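Local atomic coordinates of inactive dihydroorotase-like domain (Chaetomium thermophilum, PDB entry 5NNL), a protein that is a catalytically inactive relative of dihydroorotase, probably with a TIM-barrel-like core of parallel strands linked by helices. Residues 72-84 with 95-107. Numbering follows the deposited sequence.
Sequences CDFNLSITATSDN and VGSLFIPFNHLSD
With Thr79 CG2 trans to the backbone N and His104 CG beside its own N (chi1 -83°), the methyl comes to lie over one face of the imidazole, 4.0 Å from the ring centroid and 27° off its normal, a CH-pi contact. The same methyl meets Pro101 CD at 3.6 Å, the two side chains crossing at about a right angle. Thr79 OG1 instead bonds to Ile53 O. His104 ND1 donates to Asn103 OD1 almost in the ring plane, which helps fix the ring's rotation.

Between the strands, Phe99 N donates a hydrogen bond to Ile78 O at 2.8 Å, the N-H...O angle being 172°, and Ala80 N donates to Phe99 O at 2.7 Å, nearly along the C=O axis. This parallel pairing, Ile78 with Leu98 and Thr79 with Phe99, joins neighbouring strands of the beta-alpha-beta unit made by strand 73-79, helix 85-89 and strand 98-100, as expected in the (beta/alpha)-barrel of the dihydroorotase family. On the sheet face carrying Ile78 and Leu98, Leu98 CD1 packs 3.9 Å from Ile78 CG2, while Val95 CG2, earlier in the chain, touches that same methyl.

Around Ser77 and Ser97, Ser77 OG donates to Ser97 O from well above the carbonyl plane, with Ser97 OG only 2.6 Å from Ser77 OG. Arg43 bonds to both hydroxyls, weakly to that of Ser77, so these buried polar atoms share a charged partner. A water joins Ser97 OG to Leu76 O, which also accepts Gly96 N at 2.9 Å.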
# COMPACT_ATOMS: atom_id res chain seq x y z
N CYS A 72 -7.79 11.71 -5.99
CA CYS A 72 -8.43 10.79 -5.06
C CYS A 72 -8.18 11.33 -3.66
O CYS A 72 -7.39 12.25 -3.46
CB CYS A 72 -7.90 9.36 -5.23
SG CYS A 72 -6.16 9.12 -4.80
N ASP A 73 -8.88 10.76 -2.68
CA ASP A 73 -8.61 11.11 -1.29
C ASP A 73 -7.36 10.37 -0.80
O ASP A 73 -6.96 9.34 -1.35
CB ASP A 73 -9.81 10.78 -0.40
CG ASP A 73 -11.03 11.61 -0.75
OD1 ASP A 73 -10.87 12.67 -1.39
OD2 ASP A 73 -12.15 11.20 -0.37
N PHE A 74 -6.74 10.92 0.24
CA PHE A 74 -5.48 10.34 0.69
C PHE A 74 -5.24 10.69 2.15
O PHE A 74 -5.81 11.63 2.70
CB PHE A 74 -4.31 10.81 -0.18
CG PHE A 74 -3.90 12.24 0.06
CD1 PHE A 74 -4.55 13.28 -0.60
CD2 PHE A 74 -2.87 12.55 0.93
CE1 PHE A 74 -4.18 14.59 -0.38
CE2 PHE A 74 -2.50 13.85 1.15
CZ PHE A 74 -3.15 14.88 0.49
N ASN A 75 -4.38 9.88 2.77
CA ASN A 75 -3.85 10.11 4.10
C ASN A 75 -2.34 10.15 4.00
O ASN A 75 -1.73 9.39 3.24
CB ASN A 75 -4.27 9.00 5.07
CG ASN A 75 -5.29 9.46 6.09
OD1 ASN A 75 -5.18 10.55 6.65
ND2 ASN A 75 -6.29 8.62 6.34
N LEU A 76 -1.72 11.06 4.75
CA LEU A 76 -0.28 11.02 4.91
C LEU A 76 0.09 10.12 6.08
O LEU A 76 -0.77 9.68 6.86
CB LEU A 76 0.30 12.43 5.11
CG LEU A 76 0.31 13.34 3.88
CD1 LEU A 76 0.81 14.73 4.26
CD2 LEU A 76 1.19 12.76 2.77
N SER A 77 1.38 9.84 6.20
CA SER A 77 1.91 9.02 7.28
C SER A 77 3.28 9.57 7.62
O SER A 77 3.81 10.43 6.91
CB SER A 77 1.96 7.54 6.88
OG SER A 77 2.33 6.72 7.97
N ILE A 78 3.86 9.07 8.70
CA ILE A 78 5.14 9.58 9.19
C ILE A 78 6.03 8.42 9.62
O ILE A 78 5.55 7.44 10.20
CB ILE A 78 4.94 10.58 10.34
CG1 ILE A 78 6.28 11.18 10.74
CG2 ILE A 78 4.26 9.91 11.54
CD1 ILE A 78 6.16 12.62 11.25
N THR A 79 7.32 8.55 9.34
CA THR A 79 8.31 7.51 9.62
C THR A 79 8.93 7.70 11.00
O THR A 79 9.27 8.81 11.40
CB THR A 79 9.43 7.55 8.57
OG1 THR A 79 8.86 7.77 7.28
CG2 THR A 79 10.22 6.26 8.57
N ALA A 80 9.09 6.59 11.70
CA ALA A 80 9.77 6.60 12.98
C ALA A 80 11.28 6.55 12.77
O ALA A 80 11.78 5.95 11.82
CB ALA A 80 9.33 5.42 13.85
N THR A 81 12.00 7.19 13.68
CA THR A 81 13.46 7.16 13.70
C THR A 81 13.89 6.97 15.15
O THR A 81 13.07 6.70 16.03
CB THR A 81 14.08 8.42 13.08
OG1 THR A 81 13.86 9.55 13.95
CG2 THR A 81 13.49 8.71 11.70
N SER A 82 15.20 7.12 15.38
CA SER A 82 15.77 6.87 16.71
C SER A 82 15.35 7.94 17.71
O SER A 82 15.12 7.63 18.89
CB SER A 82 17.29 6.79 16.61
OG SER A 82 17.77 7.40 15.43
N ASP A 83 15.26 9.20 17.28
CA ASP A 83 14.97 10.33 18.15
C ASP A 83 13.69 11.06 17.75
O ASP A 83 13.52 12.23 18.09
CB ASP A 83 16.15 11.30 18.17
CG ASP A 83 16.72 11.55 16.79
OD1 ASP A 83 17.95 11.47 16.63
OD2 ASP A 83 15.92 11.80 15.86
N ASN A 84 12.79 10.38 17.03
CA ASN A 84 11.60 11.00 16.46
C ASN A 84 10.40 11.04 17.40
O ASN A 84 9.58 11.96 17.30
CB ASN A 84 11.17 10.22 15.21
CG ASN A 84 11.44 10.98 13.92
OD1 ASN A 84 12.42 11.72 13.82
ND2 ASN A 84 10.56 10.80 12.93
N VAL A 95 -1.59 13.16 10.39
CA VAL A 95 -1.32 11.95 9.63
C VAL A 95 -2.29 10.87 10.10
O VAL A 95 -2.98 11.01 11.11
CB VAL A 95 0.14 11.48 9.75
CG1 VAL A 95 1.08 12.48 9.09
CG2 VAL A 95 0.52 11.28 11.22
N GLY A 96 -2.34 9.78 9.34
CA GLY A 96 -3.27 8.71 9.62
C GLY A 96 -2.62 7.45 10.16
O GLY A 96 -3.32 6.47 10.47
N SER A 97 -1.29 7.44 10.29
CA SER A 97 -0.60 6.22 10.69
C SER A 97 0.86 6.53 10.97
O SER A 97 1.43 7.50 10.45
CB SER A 97 -0.69 5.15 9.61
OG SER A 97 0.06 5.55 8.48
N LEU A 98 1.48 5.66 11.77
CA LEU A 98 2.91 5.71 12.04
C LEU A 98 3.59 4.52 11.40
O LEU A 98 3.20 3.37 11.63
CB LEU A 98 3.18 5.71 13.55
CG LEU A 98 4.65 5.55 13.97
CD1 LEU A 98 5.48 6.69 13.42
CD2 LEU A 98 4.78 5.47 15.48
N PHE A 99 4.62 4.78 10.60
CA PHE A 99 5.41 3.75 9.96
C PHE A 99 6.72 3.56 10.71
O PHE A 99 7.48 4.52 10.90
CB PHE A 99 5.69 4.10 8.50
CG PHE A 99 6.50 3.07 7.77
CD1 PHE A 99 6.03 1.77 7.62
CD2 PHE A 99 7.72 3.39 7.22
CE1 PHE A 99 6.77 0.82 6.94
CE2 PHE A 99 8.47 2.45 6.54
CZ PHE A 99 8.00 1.16 6.41
N ILE A 100 6.99 2.33 11.13
CA ILE A 100 8.19 1.99 11.89
C ILE A 100 9.02 1.02 11.07
O ILE A 100 8.79 -0.19 11.09
CB ILE A 100 7.85 1.39 13.27
CG1 ILE A 100 6.96 2.36 14.06
CG2 ILE A 100 9.14 1.10 14.03
CD1 ILE A 100 6.55 1.84 15.42
N PRO A 101 10.01 1.50 10.33
CA PRO A 101 11.01 0.61 9.75
C PRO A 101 12.19 0.46 10.70
O PRO A 101 12.53 1.36 11.48
CB PRO A 101 11.42 1.34 8.47
CG PRO A 101 11.34 2.81 8.88
CD PRO A 101 10.27 2.91 9.96
N PHE A 102 12.83 -0.71 10.64
CA PHE A 102 13.94 -0.99 11.55
C PHE A 102 15.30 -0.59 10.97
O PHE A 102 16.28 -0.55 11.72
CB PHE A 102 13.95 -2.47 11.92
CG PHE A 102 13.09 -2.79 13.11
CD1 PHE A 102 13.67 -3.07 14.34
CD2 PHE A 102 11.72 -2.81 13.00
CE1 PHE A 102 12.89 -3.37 15.43
CE2 PHE A 102 10.92 -3.11 14.09
CZ PHE A 102 11.51 -3.39 15.31
N ASN A 103 15.38 -0.28 9.68
CA ASN A 103 16.62 0.20 9.09
C ASN A 103 16.88 1.68 9.37
O ASN A 103 18.00 2.15 9.15
CB ASN A 103 16.62 -0.06 7.57
CG ASN A 103 15.46 0.62 6.87
OD1 ASN A 103 14.52 1.08 7.51
ND2 ASN A 103 15.52 0.69 5.54
N HIS A 104 15.87 2.41 9.84
CA HIS A 104 16.04 3.81 10.22
C HIS A 104 16.64 3.98 11.61
O HIS A 104 16.97 5.11 11.99
CB HIS A 104 14.70 4.55 10.18
CG HIS A 104 14.31 5.02 8.81
ND1 HIS A 104 14.26 4.19 7.72
CD2 HIS A 104 13.93 6.25 8.37
CE1 HIS A 104 13.87 4.87 6.66
NE2 HIS A 104 13.67 6.13 7.03
N LEU A 105 16.78 2.90 12.38
CA LEU A 105 17.05 3.00 13.80
C LEU A 105 18.54 2.89 14.09
O LEU A 105 19.32 2.34 13.30
CB LEU A 105 16.28 1.91 14.56
CG LEU A 105 14.77 1.91 14.27
CD1 LEU A 105 14.05 0.90 15.15
CD2 LEU A 105 14.17 3.29 14.44
N SER A 106 18.93 3.42 15.24
CA SER A 106 20.33 3.49 15.63
C SER A 106 20.83 2.14 16.13
O SER A 106 20.08 1.34 16.70
CB SER A 106 20.52 4.55 16.72
OG SER A 106 21.84 4.53 17.23
N ASP A 107 22.12 1.90 15.92
CA ASP A 107 22.79 0.73 16.48
C ASP A 107 23.39 1.01 17.85
O ASP A 107 23.90 0.07 18.49
CB ASP A 107 23.89 0.25 15.53
CG ASP A 107 23.40 0.13 14.10
OD1 ASP A 107 23.33 1.16 13.40
OD2 ASP A 107 23.08 -1.00 13.67
O HOH W 1 -1.74 6.99 7.26